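Local coordinates for telomere length regulator taz1 (Schizosaccharomyces pombe, PDB 4ZMI), which binds double-stranded telomeric DNA and regulates telomere length and function in fission yeast, this chain being its helical TRF-family domain, at residues F61-Q64 and L65-Y69; V221-F224 and L225-K229. One frame throughout, in Å; residues are numbered along the deposited sequence.

How the contacts relate
Following the chain from its N terminus, the long helix 5-35 comes first, then the short helix 43-50, and then helix 52-68, whose last turns make contact 1 (61-64 with 65-69). Contact 2 (221-224 with 225-229) follows far later, on helix 214-229 near the C terminus. Each joins neighbouring turns of one helix and closes no loop, and the two stand in series without nesting or crossing. Their centres lie 22 Å apart, and their nearest atoms, about 12 Å apart, do not touch. Helix 95-107 meets side chains of both; contact 1 also faces helix 5-35, and contact 2 packs on helices 118-130 and 137-154.

Contact 1 of 2, residues F61-Q64 and L65-Y69; sequences FNEQ and LTTKY
Phe61, Asn62, Glu63 and Gln64 each offer a carbonyl to the amide four residues on, the shortest of these i to i+4 bonds being the 2.7 Å of Lys68 N to Gln64 O. The bond from Leu65 N to Phe61 O is the straightest, with an N-H...O angle of 169°.

Two threonine hydroxyls fold back onto the preceding turn. Thr66 OG1 gives a weak bond to Asn62 O, the carbonyl already taken by its own amide; with OG1 beside the backbone N (chi1 -79°), the hydroxyl is turned back toward the N-terminal side, onto that oxygen. Thr67 repeats the pattern on Glu63 O, again weakly, while its OG1 stays 3.6 Å from Glu63 OE2, the Glu63 chain being bent about its CB-CG bond.

Among the longer side chains, Gln64 and Lys68 run side by side in the same direction, and NE2 of Gln64 rests 3.6 Å from CD of Lys68, so the amide meets the methylene part of the lysine. Lys68 CG in turn sits 3.8 Å above the plane of the Tyr69 ring, over its centre. The hydroxyl of that ring is hydrogen-bonded to Asp14 of helix 5-35.

On the buried side, Phe61 reaches Ile18 and Met21 of helix 5-35 and meets Phe104 edge-to-face, while Leu65 packs on Ile101 and Thr105 of helix 95-107. Tyr69 is the first residue to leave helical backbone angles, although its N still bonds to Leu65 O. This is the amphipathic C-terminal end of helix 52-68, set against two other helices in an all-helical TRF-family domain.

Contact 2 of 2, residues V221-F224 and L225-K229; sequences VIHF and LLEFK
His223 O is gripped by two backbone amides at 3.0 Å each, Glu227 N and Leu226 N. Glu227 N comes nearly in line with the carbonyl, the regular i to i+4 bond, whereas Leu226 N stands well above the carbonyl plane in an i to i+3 bond. Leu226 N also bonds weakly to Ile222 O. On either side of this shared amide stand plain i to i+4 bonds, Leu225 N to Val221 O at 2.8 Å and Phe228 N to Phe224 O.

His223 and Glu227 also meet through their side chains. ND1 of His223 donates to OE2 of Glu227 at 3.0 Å, with a bent N-H...O angle of 134°. The carboxylate oxygen lies near the ring plane; ND1 meets OE2 on its anti side, somewhat out of the carboxylate plane, and the ring and carboxylate planes are turned 84° to each other. Glu227 CG beside its backbone N (chi1 -52°) and an extended chain beyond direct the carboxylate back one turn to the imidazole. Glu227 OE2 also lies close to Asp140 OD2; the two acidic groups together would probably favour a positively charged imidazole or a proton held between them. With an alanine in place of Glu227, ND1 of His223 would probably lose its acceptor and the imidazole would be freer to turn.

Residues 221-229 turn Val221, Phe224, Leu225 and Phe228 inward, among helices 95-107, 118-130 and 137-154 of the TRF-family domain, while His223 and Leu226 lie at the surface. Phe224 meets Phe137 with nearly parallel ring planes.

Val221 CG1 touches Leu225 CD1 at 4.0 Å, the side chains lying alongside. Leu225 CD2 meets Phe224 CD2, the two side chains crossing at about a right angle.

Contact 1 of 2, residues F61-Q64 and L65-Y69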
loop_
_atom_site.group_PDB
_atom_site.type_symbol
_atom_site.label_atom_id
_atom_site.label_comp_id
_atom_site.label_asym_id
_atom_site.label_seq_id
_atom_site.Cartn_x
_atom_site.Cartn_y
_atom_site.Cartn_z
ATOM N N PHE A 61 -11.756 -11.441 5.979
ATOM C CA PHE A 61 -12.135 -10.062 6.225
ATOM C C PHE A 61 -11.707 -9.168 5.056
ATOM O O PHE A 61 -12.463 -8.290 4.632
ATOM C CB PHE A 61 -11.520 -9.571 7.521
ATOM C CG PHE A 61 -11.823 -8.136 7.827
ATOM C CD1 PHE A 61 -13.083 -7.760 8.249
ATOM C CD2 PHE A 61 -10.844 -7.166 7.711
ATOM C CE1 PHE A 61 -13.363 -6.441 8.539
ATOM C CE2 PHE A 61 -11.116 -5.845 8.003
ATOM C CZ PHE A 61 -12.375 -5.482 8.416
ATOM N N ASN A 62 -10.506 -9.407 4.529
ATOM C CA ASN A 62 -10.001 -8.643 3.393
ATOM C C ASN A 62 -10.791 -8.908 2.138
ATOM O O ASN A 62 -10.999 -8.019 1.334
ATOM C CB ASN A 62 -8.531 -8.969 3.139
ATOM C CG ASN A 62 -8.003 -8.344 1.877
ATOM O OD1 ASN A 62 -7.897 -9.005 0.846
ATOM N ND2 ASN A 62 -7.644 -7.068 1.951
ATOM N N GLU A 63 -11.213 -10.151 1.973
ATOM C CA GLU A 63 -12.070 -10.532 0.867
ATOM C C GLU A 63 -13.408 -9.777 0.869
ATOM O O GLU A 63 -13.814 -9.258 -0.173
ATOM C CB GLU A 63 -12.336 -12.032 0.898
ATOM C CG GLU A 63 -13.313 -12.497 -0.160
ATOM C CD GLU A 63 -12.636 -12.754 -1.481
ATOM O OE1 GLU A 63 -11.385 -12.758 -1.503
ATOM O OE2 GLU A 63 -13.353 -12.955 -2.486
ATOM N N GLN A 64 -14.091 -9.725 2.017
ATOM C CA GLN A 64 -15.378 -9.021 2.106
ATOM C C GLN A 64 -15.147 -7.556 1.791
ATOM O O GLN A 64 -15.857 -6.971 0.978
ATOM C CB GLN A 64 -16.044 -9.161 3.493
ATOM C CG GLN A 64 -17.425 -8.444 3.604
ATOM C CD GLN A 64 -17.820 -8.035 5.033
ATOM O OE1 GLN A 64 -17.265 -8.534 6.015
ATOM N NE2 GLN A 64 -18.780 -7.115 5.144
ATOM N N LEU A 65 -14.137 -6.979 2.436
ATOM C CA LEU A 65 -13.756 -5.588 2.222
ATOM C C LEU A 65 -13.617 -5.293 0.733
ATOM O O LEU A 65 -14.232 -4.372 0.197
ATOM C CB LEU A 65 -12.427 -5.324 2.923
ATOM C CG LEU A 65 -11.874 -3.905 2.955
ATOM C CD1 LEU A 65 -12.844 -2.974 3.629
ATOM C CD2 LEU A 65 -10.567 -3.917 3.706
ATOM N N THR A 66 -12.828 -6.128 0.073
ATOM C CA THR A 66 -12.499 -5.983 -1.336
ATOM C C THR A 66 -13.704 -6.143 -2.259
ATOM O O THR A 66 -13.916 -5.331 -3.152
ATOM C CB THR A 66 -11.423 -7.001 -1.705
ATOM O OG1 THR A 66 -10.149 -6.513 -1.257
ATOM C CG2 THR A 66 -11.384 -7.243 -3.196
ATOM N N THR A 67 -14.485 -7.195 -2.045
ATOM C CA THR A 67 -15.623 -7.496 -2.907
ATOM C C THR A 67 -16.803 -6.587 -2.619
ATOM O O THR A 67 -17.412 -6.037 -3.534
ATOM C CB THR A 67 -16.080 -8.956 -2.761
ATOM O OG1 THR A 67 -15.028 -9.827 -3.196
ATOM C CG2 THR A 67 -17.320 -9.210 -3.619
ATOM N N LYS A 68 -17.126 -6.431 -1.341
ATOM C CA LYS A 68 -18.293 -5.639 -0.966
ATOM C C LYS A 68 -18.107 -4.161 -1.305
ATOM O O LYS A 68 -19.014 -3.541 -1.849
ATOM C CB LYS A 68 -18.635 -5.808 0.518
ATOM C CG LYS A 68 -19.844 -5.008 0.961
ATOM C CD LYS A 68 -20.262 -5.362 2.374
ATOM C CE LYS A 68 -21.528 -4.616 2.761
ATOM N NZ LYS A 68 -22.069 -5.084 4.064
ATOM N N TYR A 69 -16.933 -3.605 -1.004
ATOM C CA TYR A 69 -16.733 -2.171 -1.165
ATOM C C TYR A 69 -16.052 -1.760 -2.462
ATOM O O TYR A 69 -15.741 -0.590 -2.656
ATOM C CB TYR A 69 -16.051 -1.578 0.051
ATOM C CG TYR A 69 -16.803 -1.930 1.302
ATOM C CD1 TYR A 69 -16.296 -2.849 2.206
ATOM C CD2 TYR A 69 -18.047 -1.377 1.555
ATOM C CE1 TYR A 69 -16.996 -3.182 3.343
ATOM C CE2 TYR A 69 -18.751 -1.704 2.687
ATOM C CZ TYR A 69 -18.222 -2.607 3.576
ATOM O OH TYR A 69 -18.926 -2.939 4.706
#

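Contact 2 of 2, residues V221-F224 and L225-K229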
loop_
_atom_site.group_PDB
_atom_site.type_symbol
_atom_site.label_atom_id
_atom_site.label_comp_id
_atom_site.label_asym_id
_atom_site.label_seq_id
_atom_site.Cartn_x
_atom_site.Cartn_y
_atom_site.Cartn_z
ATOM N N VAL A 221 7.685 -0.974 7.329
ATOM C CA VAL A 221 6.334 -0.887 6.764
ATOM C C VAL A 221 5.379 -0.344 7.818
ATOM O O VAL A 221 4.699 0.657 7.596
ATOM C CB VAL A 221 5.838 -2.259 6.241
ATOM C CG1 VAL A 221 4.354 -2.207 5.913
ATOM C CG2 VAL A 221 6.614 -2.649 5.012
ATOM N N ILE A 222 5.364 -0.999 8.975
ATOM C CA ILE A 222 4.531 -0.576 10.091
ATOM C C ILE A 222 4.779 0.877 10.417
ATOM O O ILE A 222 3.845 1.652 10.562
ATOM C CB ILE A 222 4.804 -1.418 11.345
ATOM C CG1 ILE A 222 4.225 -2.822 11.161
ATOM C CG2 ILE A 222 4.209 -0.744 12.574
ATOM C CD1 ILE A 222 4.733 -3.829 12.146
ATOM N N HIS A 223 6.045 1.251 10.503
ATOM C CA HIS A 223 6.385 2.638 10.769
ATOM C C HIS A 223 5.721 3.542 9.739
ATOM O O HIS A 223 5.057 4.515 10.098
ATOM C CB HIS A 223 7.900 2.851 10.738
ATOM C CG HIS A 223 8.341 4.135 11.375
ATOM N ND1 HIS A 223 8.167 5.364 10.774
ATOM C CD2 HIS A 223 8.961 4.377 12.555
ATOM C CE1 HIS A 223 8.653 6.310 11.560
ATOM N NE2 HIS A 223 9.139 5.736 12.649
ATOM N N PHE A 224 5.893 3.200 8.464
ATOM C CA PHE A 224 5.412 4.045 7.370
ATOM C C PHE A 224 3.897 4.177 7.340
ATOM O O PHE A 224 3.377 5.263 7.114
ATOM C CB PHE A 224 5.904 3.528 6.022
ATOM C CG PHE A 224 5.332 4.274 4.851
ATOM C CD1 PHE A 224 5.845 5.500 4.485
ATOM C CD2 PHE A 224 4.290 3.749 4.119
ATOM C CE1 PHE A 224 5.333 6.181 3.408
ATOM C CE2 PHE A 224 3.771 4.432 3.047
ATOM C CZ PHE A 224 4.291 5.648 2.691
ATOM N N LEU A 225 3.195 3.070 7.566
ATOM C CA LEU A 225 1.740 3.091 7.620
ATOM C C LEU A 225 1.258 3.884 8.831
ATOM O O LEU A 225 0.115 4.319 8.878
ATOM C CB LEU A 225 1.171 1.666 7.683
ATOM C CG LEU A 225 1.520 0.646 6.591
ATOM C CD1 LEU A 225 0.748 -0.658 6.780
ATOM C CD2 LEU A 225 1.268 1.208 5.207
ATOM N N LEU A 226 2.124 4.052 9.823
ATOM C CA LEU A 226 1.770 4.821 11.010
ATOM C C LEU A 226 1.901 6.321 10.771
ATOM O O LEU A 226 0.999 7.072 11.131
ATOM C CB LEU A 226 2.613 4.399 12.213
ATOM C CG LEU A 226 2.200 3.116 12.932
ATOM C CD1 LEU A 226 3.251 2.714 13.952
ATOM C CD2 LEU A 226 0.859 3.289 13.600
ATOM N N GLU A 227 3.014 6.754 10.174
ATOM C CA GLU A 227 3.175 8.150 9.751
ATOM C C GLU A 227 2.011 8.575 8.871
ATOM O O GLU A 227 1.422 9.635 9.074
ATOM C CB GLU A 227 4.442 8.345 8.921
ATOM C CG GLU A 227 5.724 7.822 9.509
ATOM C CD GLU A 227 6.891 8.050 8.570
ATOM O OE1 GLU A 227 6.947 9.124 7.933
ATOM O OE2 GLU A 227 7.741 7.145 8.458
ATOM N N PHE A 228 1.716 7.748 7.868
ATOM C CA PHE A 228 0.602 7.974 6.951
ATOM C C PHE A 228 -0.659 8.211 7.784
ATOM O O PHE A 228 -1.412 9.145 7.519
ATOM C CB PHE A 228 0.446 6.753 6.026
ATOM C CG PHE A 228 -0.280 7.023 4.713
ATOM C CD1 PHE A 228 -0.051 6.205 3.613
ATOM C CD2 PHE A 228 -1.200 8.055 4.576
ATOM C CE1 PHE A 228 -0.706 6.414 2.406
ATOM C CE2 PHE A 228 -1.866 8.267 3.355
ATOM C CZ PHE A 228 -1.618 7.444 2.284
ATOM N N LYS A 229 -0.849 7.397 8.822
ATOM C CA LYS A 229 -2.078 7.413 9.625
ATOM C C LYS A 229 -2.304 8.696 10.439
ATOM O O LYS A 229 -3.419 8.956 10.891
ATOM C CB LYS A 229 -2.166 6.175 10.534
ATOM C CG LYS A 229 -3.598 5.770 10.908
ATOM C CD LYS A 229 -3.670 4.426 11.639
ATOM C CE LYS A 229 -3.286 4.546 13.110
ATOM N NZ LYS A 229 -3.561 3.283 13.856
#